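Local atomic coordinates of mandelate racemase/muconate lactonizing protein (PDB entry 3VC5), a protein that probably catalyses the magnesium-dependent dehydration of D-glucarate to 5-dehydro-4-deoxy-D-glucarate, as a member of the enolase superfamily. Residues D37-N42 and P179-G184; S346-T351 and L397-D402; G380-V385 and P390-P395. All coordinates share one frame; numbering follows the deposited sequence.

Interaction 1 lies beside the phosphate site; interactions 2 and 3 lie away from it. In interaction 1, Asn42 binds a phosphate ion that is also hydrogen-bonded to Lys211, the predicted proton acceptor. Interactions 2 and 3 lie away from the annotated sites, with centres about 25 Å and 27 Å from the centre of interaction 1. These two are neighbours, with centres about 9 Å apart, and interaction 3 is nested in the chain loop that interaction 2 closes. They touch directly. Gly398 O lies 3.3 Å from Ala381 CB, Leu397 O packs on Pro392 CG, and Val399 CG1 packs on Leu382 CD1.

Interaction 1 of 3, residues D37-N42 and P179-G184; sequences DPPLLN and PEDRFG. With PO4 (phosphate ion), chain B.
A carboxylate oxygen of Asp181 rests against two consecutive proline rings, Pro38 and Pro39. Asp181 OD2 lies 3.6 Å from Pro38 CB and 3.7 Å from Pro39 CD. These are carbon-oxygen contacts without a hydrogen bond, and OD2 finds its charged partner in Lys171, through a salt bridge. The other oxygen, OD1, turns back on its own chain. The side chain has CG between the backbone N and the carbonyl carbon (chi1 60°), which brings OD1 over the following residues. Asp181 OD1 accepts from Phe183 N at 2.9 Å through its anti lone pair, and this closes an Asx turn. Gly184 N adds a weak bond to the same oxygen. Replacing Asp181 by alanine is likely to leave Lys171 without its carboxylate mate and the turn without its side-chain acceptor.

Beside this, Pro38 CG meets Phe183 CE2 obliquely at 4.1 Å. The Phe183 ring also has Trp370 edge-to-face. Phe183 CE1 lies 3.7 Å above the guanidinium plane of Arg182, over the centre of that group. On the proline side, Leu40 N makes a weak bond to Pro38 O, and Pro39 sits at the centre of an inverse gamma turn.

The 37-42 segment then runs on to the active site. Asn42 ND2 donates to phosphate O1 at 2.8 Å with an angle of 160°, and it is also bonded to Asp423. The phosphate, probably from the crystallisation liquor, is also hydrogen-bonded to His47, Lys211, His367 and Arg421. The site thus accepts an anion, consistent with a dicarboxylate substrate. Around the prolines the chemistry is different: Asp181 pairs one oxygen with a lysine and the other with Phe183 N, and weakly with Gly184 N, which probably lets the charged group sit against apolar rings.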
ATOM      1  N   ASP A  37     -31.479  16.655   3.500  1.00 23.70           N
ATOM      2  CA  ASP A  37     -31.191  15.847   2.327  1.00 22.21           C
ATOM      3  C   ASP A  37     -32.503  15.715   1.553  1.00 23.85           C
ATOM      4  O   ASP A  37     -33.535  15.487   2.165  1.00 26.23           O
ATOM      5  CB  ASP A  37     -30.782  14.436   2.791  1.00 24.02           C
ATOM      6  CG  ASP A  37     -29.997  13.662   1.734  1.00 23.98           C
ATOM      7  OD1 ASP A  37     -29.431  14.275   0.816  1.00 23.70           O
ATOM      8  OD2 ASP A  37     -29.911  12.416   1.854  1.00 25.92           O
ATOM      9  N   PRO A  38     -32.464  15.833   0.214  1.00 24.00           N
ATOM     10  CA  PRO A  38     -33.711  15.636  -0.569  1.00 25.27           C
ATOM     11  C   PRO A  38     -34.159  14.171  -0.599  1.00 24.76           C
ATOM     12  O   PRO A  38     -33.413  13.287  -0.141  1.00 27.65           O
ATOM     13  CB  PRO A  38     -33.314  16.106  -1.984  1.00 26.38           C
ATOM     14  CG  PRO A  38     -32.051  16.905  -1.820  1.00 27.38           C
ATOM     15  CD  PRO A  38     -31.336  16.258  -0.644  1.00 26.27           C
ATOM     16  N   PRO A  39     -35.368  13.901  -1.144  1.00 25.23           N
ATOM     17  CA  PRO A  39     -35.938  12.539  -1.185  1.00 25.98           C
ATOM     18  C   PRO A  39     -35.371  11.750  -2.384  1.00 27.65           C
ATOM     19  O   PRO A  39     -36.077  11.426  -3.353  1.00 28.71           O
ATOM     20  CB  PRO A  39     -37.453  12.794  -1.314  1.00 27.46           C
ATOM     21  CG  PRO A  39     -37.534  14.110  -2.038  1.00 28.18           C
ATOM     22  CD  PRO A  39     -36.376  14.929  -1.469  1.00 27.36           C
ATOM     23  N   LEU A  40     -34.082  11.447  -2.288  1.00 25.73           N
ATOM     24  CA  LEU A  40     -33.362  10.710  -3.304  1.00 23.54           C
ATOM     25  C   LEU A  40     -33.729   9.217  -3.211  1.00 23.72           C
ATOM     26  O   LEU A  40     -33.618   8.594  -2.152  1.00 27.19           O
ATOM     27  CB  LEU A  40     -31.860  10.919  -3.101  1.00 23.97           C
ATOM     28  CG  LEU A  40     -31.395  12.368  -3.005  1.00 23.98           C
ATOM     29  CD1 LEU A  40     -29.847  12.447  -2.798  1.00 26.37           C
ATOM     30  CD2 LEU A  40     -31.826  13.197  -4.197  1.00 26.23           C
ATOM     31  N   LEU A  41     -34.223   8.663  -4.318  1.00 24.35           N
ATOM     32  CA  LEU A  41     -34.687   7.286  -4.350  1.00 24.27           C
ATOM     33  C   LEU A  41     -33.531   6.334  -4.652  1.00 22.93           C
ATOM     34  O   LEU A  41     -32.594   6.669  -5.375  1.00 26.35           O
ATOM     35  CB  LEU A  41     -35.778   7.150  -5.425  1.00 26.04           C
ATOM     36  CG  LEU A  41     -37.043   7.971  -5.150  1.00 25.32           C
ATOM     37  CD1 LEU A  41     -37.847   8.146  -6.421  1.00 27.61           C
ATOM     38  CD2 LEU A  41     -37.892   7.229  -4.130  1.00 31.31           C
ATOM     39  N   ASN A  42     -33.600   5.122  -4.115  1.00 24.95           N
ATOM     40  CA  ASN A  42     -32.569   4.144  -4.408  1.00 24.92           C
ATOM     41  C   ASN A  42     -33.176   2.743  -4.209  1.00 26.19           C
ATOM     42  O   ASN A  42     -34.377   2.613  -3.918  1.00 26.74           O
ATOM     43  CB  ASN A  42     -31.317   4.391  -3.527  1.00 24.02           C
ATOM     44  CG  ASN A  42     -31.613   4.237  -2.052  1.00 27.00           C
ATOM     45  OD1 ASN A  42     -32.593   3.576  -1.670  1.00 27.34           O
ATOM     46  ND2 ASN A  42     -30.776   4.839  -1.208  1.00 26.63           N
ATOM     47  N   PRO A 179     -41.662  21.275   2.608  1.00 33.83           N
ATOM     48  CA  PRO A 179     -41.489  22.116   1.416  1.00 35.50           C
ATOM     49  C   PRO A 179     -40.755  21.395   0.290  1.00 34.25           C
ATOM     50  O   PRO A 179     -39.823  20.631   0.548  1.00 39.92           O
ATOM     51  CB  PRO A 179     -40.630  23.295   1.927  1.00 36.10           C
ATOM     52  CG  PRO A 179     -40.892  23.352   3.393  1.00 37.85           C
ATOM     53  CD  PRO A 179     -41.095  21.904   3.812  1.00 36.85           C
ATOM     54  N   GLU A 180     -41.172  21.642  -0.954  1.00 33.26           N
ATOM     55  CA  GLU A 180     -40.454  21.129  -2.113  1.00 33.15           C
ATOM     56  C   GLU A 180     -39.100  21.817  -2.265  1.00 35.38           C
ATOM     57  O   GLU A 180     -38.943  22.994  -1.924  1.00 35.86           O
ATOM     58  CB  GLU A 180     -41.295  21.290  -3.372  1.00 34.00           C
ATOM     59  CG  GLU A 180     -42.614  20.562  -3.235  1.00 39.60           C
ATOM     60  CD  GLU A 180     -43.486  20.655  -4.460  1.00 45.85           C
ATOM     61  OE1 GLU A 180     -43.176  21.466  -5.353  1.00 51.24           O
ATOM     62  OE2 GLU A 180     -44.484  19.911  -4.517  1.00 52.82           O
ATOM     63  N   ASP A 181     -38.109  21.082  -2.753  1.00 32.64           N
ATOM     64  CA  ASP A 181     -36.789  21.647  -2.871  1.00 29.31           C
ATOM     65  C   ASP A 181     -36.579  22.289  -4.232  1.00 30.71           C
ATOM     66  O   ASP A 181     -37.440  22.193  -5.117  1.00 31.25           O
ATOM     67  CB  ASP A 181     -35.730  20.577  -2.581  1.00 30.19           C
ATOM     68  CG  ASP A 181     -35.806  19.399  -3.533  1.00 29.59           C
ATOM     69  OD1 ASP A 181     -35.677  19.593  -4.760  1.00 30.44           O
ATOM     70  OD2 ASP A 181     -35.961  18.257  -3.046  1.00 30.37           O
ATOM     71  N   ARG A 182     -35.441  22.962  -4.398  1.00 29.87           N
ATOM     72  CA  ARG A 182     -35.181  23.685  -5.641  1.00 29.51           C
ATOM     73  C   ARG A 182     -34.801  22.800  -6.826  1.00 26.68           C
ATOM     74  O   ARG A 182     -34.671  23.305  -7.941  1.00 30.62           O
ATOM     75  CB  ARG A 182     -34.100  24.761  -5.443  1.00 32.04           C
ATOM     76  CG  ARG A 182     -32.666  24.210  -5.320  1.00 30.44           C
ATOM     77  CD  ARG A 182     -31.652  25.332  -5.100  1.00 30.63           C
ATOM     78  NE  ARG A 182     -30.260  24.881  -5.176  1.00 30.57           N
ATOM     79  CZ  ARG A 182     -29.576  24.699  -6.311  1.00 32.87           C
ATOM     80  NH1 ARG A 182     -30.144  24.909  -7.502  1.00 31.22           N
ATOM     81  NH2 ARG A 182     -28.307  24.294  -6.261  1.00 32.14           N
ATOM     82  N   PHE A 183     -34.604  21.499  -6.597  1.00 28.33           N
ATOM     83  CA  PHE A 183     -34.099  20.626  -7.668  1.00 27.31           C
ATOM     84  C   PHE A 183     -35.192  20.116  -8.601  1.00 26.49           C
ATOM     85  O   PHE A 183     -34.924  19.823  -9.781  1.00 32.86           O
ATOM     86  CB  PHE A 183     -33.310  19.454  -7.067  1.00 27.74           C
ATOM     87  CG  PHE A 183     -32.154  19.916  -6.216  1.00 26.65           C
ATOM     88  CD1 PHE A 183     -31.023  20.474  -6.806  1.00 30.21           C
ATOM     89  CD2 PHE A 183     -32.226  19.846  -4.838  1.00 26.57           C
ATOM     90  CE1 PHE A 183     -29.965  20.936  -6.023  1.00 28.59           C
ATOM     91  CE2 PHE A 183     -31.172  20.268  -4.053  1.00 29.90           C
ATOM     92  CZ  PHE A 183     -30.046  20.823  -4.635  1.00 30.26           C
ATOM     93  N   GLY A 184     -36.419  20.017  -8.088  1.00 29.29           N
ATOM     94  CA  GLY A 184     -37.544  19.479  -8.861  1.00 31.04           C
ATOM     95  C   GLY A 184     -37.585  17.968  -8.736  1.00 30.29           C
ATOM     96  O   GLY A 184     -36.594  17.323  -8.318  1.00 32.11           O
TER
HETATM   97  P   PO4 B 501     -26.838   6.252  -1.411  1.00 24.80           P
HETATM   98  O1  PO4 B 501     -28.273   6.054  -1.714  1.00 26.27           O
HETATM   99  O2  PO4 B 501     -26.680   7.742  -1.197  1.00 27.55           O
HETATM  100  O3  PO4 B 501     -26.443   5.540  -0.186  1.00 29.31           O
HETATM  101  O4  PO4 B 501     -26.070   5.778  -2.536  1.00 29.00           O

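Interaction 2 of 3, residues S346-T351 and L397-D402; sequences SLAAMT and LGVELD
Leu397 and Val399 reach the helix face at Ala348 and Ala349 through similar first torsions. In Leu397, CG is anti to the carbonyl carbon (chi1 -71°). CD1 then extends anti to CA (chi2 169°), and CD2 branches off onto the helix backbone. Leu397 CD2 lies 3.9 Å from Ala349 CA and 4.2 Å from Ala349 CB. In Val399, CG1 takes the place anti to the carbonyl carbon (chi1 -66°), and Val399 CG1 meets Ala348 CB at 4.0 Å. Ala348 CB also touches Leu397 CB at 4.0 Å and Leu397 O at 3.8 Å. Both loop residues meet this one methyl, from neighbouring directions. Its small size is consistent with the close approach of the backbones, 5.8 Å between Ala348 CA and Leu397 CA. Gly398, between the two loop residues, has a positive phi.

The fold is the modified TIM barrel, (beta/alpha)7-beta, of the enolase superfamily. Helix 344-355 follows strand 334-337. The 397-402 segment follows strand 388-390, a short addition at the edge of barrel strand 161-169. Helix 123-146 meets the contact from the N-terminal part of the chain. Its Val136 touches both Ala349 and Leu397, and its Asp140 accepts a bond from Leu397 N.

The polar groups at the edges are taken up. Leu397 O accepts from His352 NE2, one turn beyond Ala348 on the same helix. Within the helix, Leu347 O accepts from Thr351 N at 3.0 Å and from Thr351 OG1 at 2.8 Å, from opposite faces of the carbonyl plane. Thr351 OG1 is also bonded to Tyr164 OH of strand 161-169. At the far end of the loop, Asp402 OD1 caps Ala405 N at the start of helix 403-415.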
ATOM      1  N   SER A 346     -14.957  15.485   4.735  1.00 20.45           N
ATOM      2  CA  SER A 346     -14.916  14.291   3.855  1.00 22.44           C
ATOM      3  C   SER A 346     -14.512  14.702   2.435  1.00 21.86           C
ATOM      4  O   SER A 346     -13.695  14.035   1.814  1.00 21.61           O
ATOM      5  CB  SER A 346     -16.261  13.574   3.813  1.00 22.56           C
ATOM      6  OG  SER A 346     -16.402  12.834   5.006  1.00 21.90           O
ATOM      7  N   LEU A 347     -15.059  15.809   1.923  1.00 20.71           N
ATOM      8  CA  LEU A 347     -14.699  16.223   0.542  1.00 22.00           C
ATOM      9  C   LEU A 347     -13.210  16.549   0.440  1.00 17.83           C
ATOM     10  O   LEU A 347     -12.544  16.140  -0.537  1.00 21.23           O
ATOM     11  CB  LEU A 347     -15.501  17.441   0.061  1.00 21.31           C
ATOM     12  CG  LEU A 347     -15.291  17.810  -1.425  1.00 21.15           C
ATOM     13  CD1 LEU A 347     -15.645  16.690  -2.379  1.00 23.58           C
ATOM     14  CD2 LEU A 347     -16.107  19.053  -1.764  1.00 21.86           C
ATOM     15  N   ALA A 348     -12.650  17.212   1.461  1.00 21.28           N
ATOM     16  CA  ALA A 348     -11.208  17.546   1.439  1.00 21.99           C
ATOM     17  C   ALA A 348     -10.414  16.225   1.454  1.00 21.60           C
ATOM     18  O   ALA A 348      -9.471  16.045   0.682  1.00 22.12           O
ATOM     19  CB  ALA A 348     -10.828  18.387   2.625  1.00 22.81           C
ATOM     20  N   ALA A 349     -10.822  15.301   2.335  1.00 20.41           N
ATOM     21  CA  ALA A 349     -10.097  14.029   2.458  1.00 20.86           C
ATOM     22  C   ALA A 349     -10.159  13.216   1.151  1.00 19.99           C
ATOM     23  O   ALA A 349      -9.142  12.688   0.694  1.00 22.38           O
ATOM     24  CB  ALA A 349     -10.620  13.238   3.614  1.00 20.49           C
ATOM     25  N   MET A 350     -11.353  13.136   0.562  1.00 20.26           N
ATOM     26  CA  MET A 350     -11.544  12.481  -0.727  1.00 20.83           C
ATOM     27  C   MET A 350     -10.628  13.045  -1.779  1.00 20.78           C
ATOM     28  O   MET A 350     -10.045  12.314  -2.597  1.00 22.55           O
ATOM     29  CB  MET A 350     -13.014  12.560  -1.185  1.00 21.35           C
ATOM     30  CG  MET A 350     -13.973  11.798  -0.259  1.00 21.95           C
ATOM     31  SD  MET A 350     -15.685  12.422  -0.369  1.00 22.93           S
ATOM     32  CE  MET A 350     -16.219  11.705  -1.899  1.00 22.94           C
ATOM     33  N   THR A 351     -10.528  14.366  -1.778  1.00 21.29           N
ATOM     34  CA  THR A 351      -9.790  15.075  -2.807  1.00 21.40           C
ATOM     35  C   THR A 351      -8.273  14.889  -2.663  1.00 20.38           C
ATOM     36  O   THR A 351      -7.586  14.635  -3.648  1.00 24.00           O
ATOM     37  CB  THR A 351     -10.200  16.562  -2.808  1.00 21.31           C
ATOM     38  OG1 THR A 351     -11.607  16.640  -3.102  1.00 22.27           O
ATOM     39  CG2 THR A 351      -9.395  17.373  -3.840  1.00 24.46           C
ATOM     40  N   LEU A 397      -5.529  19.313   5.623  1.00 25.02           N
ATOM     41  CA  LEU A 397      -6.626  19.124   4.669  1.00 23.07           C
ATOM     42  C   LEU A 397      -6.934  20.400   3.897  1.00 24.45           C
ATOM     43  O   LEU A 397      -7.551  20.356   2.829  1.00 24.56           O
ATOM     44  CB  LEU A 397      -7.888  18.630   5.387  1.00 22.66           C
ATOM     45  CG  LEU A 397      -7.865  17.188   5.905  1.00 22.24           C
ATOM     46  CD1 LEU A 397      -9.075  16.956   6.824  1.00 24.83           C
ATOM     47  CD2 LEU A 397      -7.827  16.177   4.731  1.00 24.81           C
ATOM     48  N   GLY A 398      -6.520  21.530   4.443  1.00 24.88           N
ATOM     49  CA  GLY A 398      -6.745  22.838   3.795  1.00 26.48           C
ATOM     50  C   GLY A 398      -8.132  23.385   4.105  1.00 27.54           C
ATOM     51  O   GLY A 398      -8.637  24.251   3.388  1.00 31.54           O
ATOM     52  N   VAL A 399      -8.774  22.874   5.162  1.00 26.78           N
ATOM     53  CA  VAL A 399     -10.082  23.409   5.575  1.00 26.90           C
ATOM     54  C   VAL A 399     -10.054  23.921   7.000  1.00 29.02           C
ATOM     55  O   VAL A 399      -9.198  23.535   7.790  1.00 34.50           O
ATOM     56  CB  VAL A 399     -11.235  22.378   5.421  1.00 25.73           C
ATOM     57  CG1 VAL A 399     -11.464  22.064   3.934  1.00 26.71           C
ATOM     58  CG2 VAL A 399     -10.988  21.095   6.265  1.00 27.49           C
ATOM     59  N   GLU A 400     -10.995  24.796   7.330  1.00 29.93           N
ATOM     60  CA  GLU A 400     -11.036  25.387   8.653  1.00 30.01           C
ATOM     61  C   GLU A 400     -12.425  25.126   9.207  1.00 29.60           C
ATOM     62  O   GLU A 400     -13.410  25.480   8.573  1.00 29.59           O
ATOM     63  CB  GLU A 400     -10.792  26.912   8.583  1.00 33.15           C
ATOM     64  CG  GLU A 400     -10.683  27.562   9.949  1.00 51.52           C
ATOM     65  CD  GLU A 400     -10.618  29.085   9.880  1.00 67.62           C
ATOM     66  OE1 GLU A 400     -10.211  29.633   8.830  1.00 70.67           O
ATOM     67  OE2 GLU A 400     -10.979  29.735  10.887  1.00 74.97           O
ATOM     68  N   LEU A 401     -12.505  24.513  10.383  1.00 28.17           N
ATOM     69  CA  LEU A 401     -13.776  24.313  11.056  1.00 28.40           C
ATOM     70  C   LEU A 401     -14.467  25.659  11.354  1.00 26.60           C
ATOM     71  O   LEU A 401     -13.847  26.603  11.844  1.00 28.42           O
ATOM     72  CB  LEU A 401     -13.541  23.564  12.367  1.00 28.14           C
ATOM     73  CG  LEU A 401     -14.809  23.146  13.108  1.00 28.83           C
ATOM     74  CD1 LEU A 401     -15.663  22.206  12.234  1.00 26.79           C
ATOM     75  CD2 LEU A 401     -14.441  22.508  14.447  1.00 28.65           C
ATOM     76  N   ASP A 402     -15.745  25.747  11.016  1.00 24.22           N
ATOM     77  CA  ASP A 402     -16.576  26.887  11.388  1.00 24.39           C
ATOM     78  C   ASP A 402     -17.369  26.423  12.598  1.00 24.28           C
ATOM     79  O   ASP A 402     -18.333  25.633  12.476  1.00 25.49           O
ATOM     80  CB  ASP A 402     -17.524  27.230  10.238  1.00 28.64           C
ATOM     81  CG  ASP A 402     -18.425  28.416  10.546  1.00 32.83           C
ATOM     82  OD1 ASP A 402     -18.841  28.605  11.709  1.00 31.88           O
ATOM     83  OD2 ASP A 402     -18.734  29.156   9.600  1.00 45.77           O
TER

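Interaction 3 of 3, residues G380-V385 and P390-P395; sequences GALRFV and PVPDGP
Pro390 and Pro392 pack against the 380-385 segment as the chain turns back between Val385 and Pro390. Here strand 388-390 is a short extra strand that pairs antiparallel with strand 161-169 of the (beta/alpha)7-beta barrel. Ala381 faces Pro392 and Arg383 faces Pro390, so the two segments run antiparallel.

The tight side is where Pro390 CD meets Arg383 O and Pro392 CG meets Leu382 CD2. Pro390 CD sits 3.2 Å from Arg383 O, a close carbon-oxygen approach. Arg383 O is buried here and has no hydrogen-bond partner in the model. Leu382 CD2 meets Pro392 CG at 3.8 Å, the two side chains crossing at a slant. Leu382 has CG anti to the carbonyl carbon (chi1 -58°), which brings its end nearer to Pro392 than its CB bond alone suggests. Leu382 also packs on Val399, and Pro392 on His352 of helix 344-355.

The loose side holds the exposed Arg383 and Val385 side chains, beside Pro390 CG. Val385 CG2 touches Pro390 CG at 4.2 Å. Pro390 CG also lies over one face of the Arg383 guanidinium group. Asp393 is poorly ordered, and Asp393 OD1 stays 6.8 Å from Arg383 NH2, too far for a salt bridge.

A water bridges the backbones. It donates to Ala381 O and to Pro390 O, each at 2.8 Å, and accepts a weak bond from Arg383 N at 3.4 Å.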
ATOM      1  N   GLY A 380     -14.464  28.929   1.274  0.50 53.38           N
ATOM      2  CA  GLY A 380     -13.606  29.273   0.130  0.50 51.95           C
ATOM      3  C   GLY A 380     -12.562  28.276  -0.353  0.50 47.06           C
ATOM      4  O   GLY A 380     -11.904  28.504  -1.369  0.50 48.84           O
ATOM      5  N   ALA A 381     -12.446  27.160   0.355  1.00 42.03           N
ATOM      6  CA  ALA A 381     -11.330  26.223   0.236  1.00 37.90           C
ATOM      7  C   ALA A 381     -11.597  25.135  -0.799  1.00 35.35           C
ATOM      8  O   ALA A 381     -10.676  24.658  -1.505  1.00 34.31           O
ATOM      9  CB  ALA A 381     -11.039  25.594   1.580  1.00 41.15           C
ATOM     10  N   LEU A 382     -12.852  24.715  -0.848  1.00 35.04           N
ATOM     11  CA  LEU A 382     -13.275  23.667  -1.752  1.00 32.20           C
ATOM     12  C   LEU A 382     -14.266  24.268  -2.724  1.00 35.95           C
ATOM     13  O   LEU A 382     -15.311  24.776  -2.317  1.00 40.97           O
ATOM     14  CB  LEU A 382     -13.949  22.529  -0.979  1.00 33.82           C
ATOM     15  CG  LEU A 382     -13.105  21.862   0.107  1.00 31.44           C
ATOM     16  CD1 LEU A 382     -13.987  21.068   1.093  1.00 33.64           C
ATOM     17  CD2 LEU A 382     -12.044  20.949  -0.501  1.00 33.66           C
ATOM     18  N   ARG A 383     -13.920  24.234  -4.002  1.00 31.34           N
ATOM     19  CA  ARG A 383     -14.815  24.715  -5.053  1.00 32.09           C
ATOM     20  C   ARG A 383     -14.739  23.735  -6.199  1.00 31.66           C
ATOM     21  O   ARG A 383     -13.746  23.007  -6.336  1.00 36.80           O
ATOM     22  CB  ARG A 383     -14.399  26.109  -5.513  1.00 40.24           C
ATOM     23  CG  ARG A 383     -12.930  26.220  -5.793  1.00 52.17           C
ATOM     24  CD  ARG A 383     -12.455  27.673  -5.778  1.00 71.17           C
ATOM     25  NE  ARG A 383     -11.020  27.728  -6.042  1.00 79.59           N
ATOM     26  CZ  ARG A 383     -10.493  27.968  -7.237  1.00 90.04           C
ATOM     27  NH1 ARG A 383     -11.282  28.204  -8.278  1.00 91.43           N
ATOM     28  NH2 ARG A 383      -9.177  27.988  -7.388  1.00 94.98           N
ATOM     29  N   PHE A 384     -15.798  23.674  -6.996  1.00 28.52           N
ATOM     30  CA  PHE A 384     -15.783  22.888  -8.227  1.00 28.46           C
ATOM     31  C   PHE A 384     -15.537  23.810  -9.409  1.00 27.55           C
ATOM     32  O   PHE A 384     -16.251  24.813  -9.592  1.00 32.54           O
ATOM     33  CB  PHE A 384     -17.094  22.126  -8.413  1.00 28.56           C
ATOM     34  CG  PHE A 384     -17.283  21.016  -7.420  1.00 24.79           C
ATOM     35  CD1 PHE A 384     -17.074  19.702  -7.786  1.00 27.87           C
ATOM     36  CD2 PHE A 384     -17.615  21.300  -6.106  1.00 29.12           C
ATOM     37  CE1 PHE A 384     -17.230  18.674  -6.862  1.00 27.18           C
ATOM     38  CE2 PHE A 384     -17.803  20.298  -5.174  1.00 27.05           C
ATOM     39  CZ  PHE A 384     -17.578  18.971  -5.540  1.00 26.74           C
ATOM     40  N   VAL A 385     -14.540  23.462 -10.214  1.00 29.15           N
ATOM     41  CA  VAL A 385     -14.187  24.220 -11.406  1.00 29.86           C
ATOM     42  C   VAL A 385     -14.167  23.221 -12.554  1.00 29.51           C
ATOM     43  O   VAL A 385     -13.358  22.275 -12.553  1.00 29.38           O
ATOM     44  CB  VAL A 385     -12.790  24.854 -11.278  1.00 32.34           C
ATOM     45  CG1 VAL A 385     -12.388  25.548 -12.594  1.00 33.85           C
ATOM     46  CG2 VAL A 385     -12.729  25.837 -10.079  1.00 36.83           C
ATOM     47  N   PRO A 390     -10.061  21.497  -7.222  1.00 27.09           N
ATOM     48  CA  PRO A 390      -8.628  21.685  -7.096  1.00 28.12           C
ATOM     49  C   PRO A 390      -8.133  21.293  -5.689  1.00 28.65           C
ATOM     50  O   PRO A 390      -8.817  21.549  -4.687  1.00 27.85           O
ATOM     51  CB  PRO A 390      -8.453  23.201  -7.356  1.00 27.65           C
ATOM     52  CG  PRO A 390      -9.687  23.630  -8.123  1.00 29.81           C
ATOM     53  CD  PRO A 390     -10.783  22.759  -7.522  1.00 28.80           C
ATOM     54  N   VAL A 391      -6.977  20.635  -5.616  1.00 29.12           N
ATOM     55  CA  VAL A 391      -6.415  20.294  -4.306  1.00 34.93           C
ATOM     56  C   VAL A 391      -6.226  21.556  -3.471  1.00 35.21           C
ATOM     57  O   VAL A 391      -5.591  22.517  -3.932  1.00 41.64           O
ATOM     58  CB  VAL A 391      -5.056  19.587  -4.403  1.00 40.79           C
ATOM     59  CG1 VAL A 391      -4.529  19.275  -2.978  1.00 43.37           C
ATOM     60  CG2 VAL A 391      -5.166  18.332  -5.245  1.00 44.54           C
ATOM     61  N   PRO A 392      -6.760  21.571  -2.241  1.00 35.63           N
ATOM     62  CA  PRO A 392      -6.615  22.800  -1.441  1.00 43.65           C
ATOM     63  C   PRO A 392      -5.145  23.149  -1.237  1.00 54.25           C
ATOM     64  O   PRO A 392      -4.287  22.257  -1.238  1.00 51.15           O
ATOM     65  CB  PRO A 392      -7.270  22.435  -0.109  1.00 41.10           C
ATOM     66  CG  PRO A 392      -8.283  21.377  -0.474  1.00 38.25           C
ATOM     67  CD  PRO A 392      -7.681  20.604  -1.629  1.00 33.86           C
ATOM     68  N   ASP A 393      -4.846  24.435  -1.074  1.00 64.41           N
ATOM     69  CA  ASP A 393      -3.450  24.840  -0.957  1.00 72.48           C
ATOM     70  C   ASP A 393      -2.945  24.875   0.485  1.00 73.06           C
ATOM     71  O   ASP A 393      -1.786  24.552   0.742  1.00 76.70           O
ATOM     72  CB  ASP A 393      -3.160  26.146  -1.722  1.00 76.03           C
ATOM     73  CG  ASP A 393      -4.186  27.228  -1.459  1.00 84.88           C
ATOM     74  OD1 ASP A 393      -4.593  27.910  -2.428  1.00 84.48           O
ATOM     75  OD2 ASP A 393      -4.578  27.405  -0.289  1.00 86.21           O
ATOM     76  N   GLY A 394      -3.813  25.229   1.429  1.00 65.76           N
ATOM     77  CA  GLY A 394      -3.393  25.297   2.828  1.00 56.27           C
ATOM     78  C   GLY A 394      -2.715  24.016   3.286  1.00 46.53           C
ATOM     79  O   GLY A 394      -2.744  22.994   2.572  1.00 46.67           O
ATOM     80  N   PRO A 395      -2.078  24.060   4.472  1.00 43.19           N
ATOM     81  CA  PRO A 395      -1.485  22.886   5.126  1.00 37.98           C
ATOM     82  C   PRO A 395      -2.572  21.938   5.615  1.00 32.46           C
ATOM     83  O   PRO A 395      -3.709  22.359   5.836  1.00 32.66           O
ATOM     84  CB  PRO A 395      -0.783  23.475   6.352  1.00 33.57           C
ATOM     85  CG  PRO A 395      -1.446  24.790   6.576  1.00 46.34           C
ATOM     86  CD  PRO A 395      -1.773  25.302   5.197  1.00 44.76           C
TER
HETATM   87  O   HOH W   1     -10.600  23.583  -4.069  1.00 31.83           O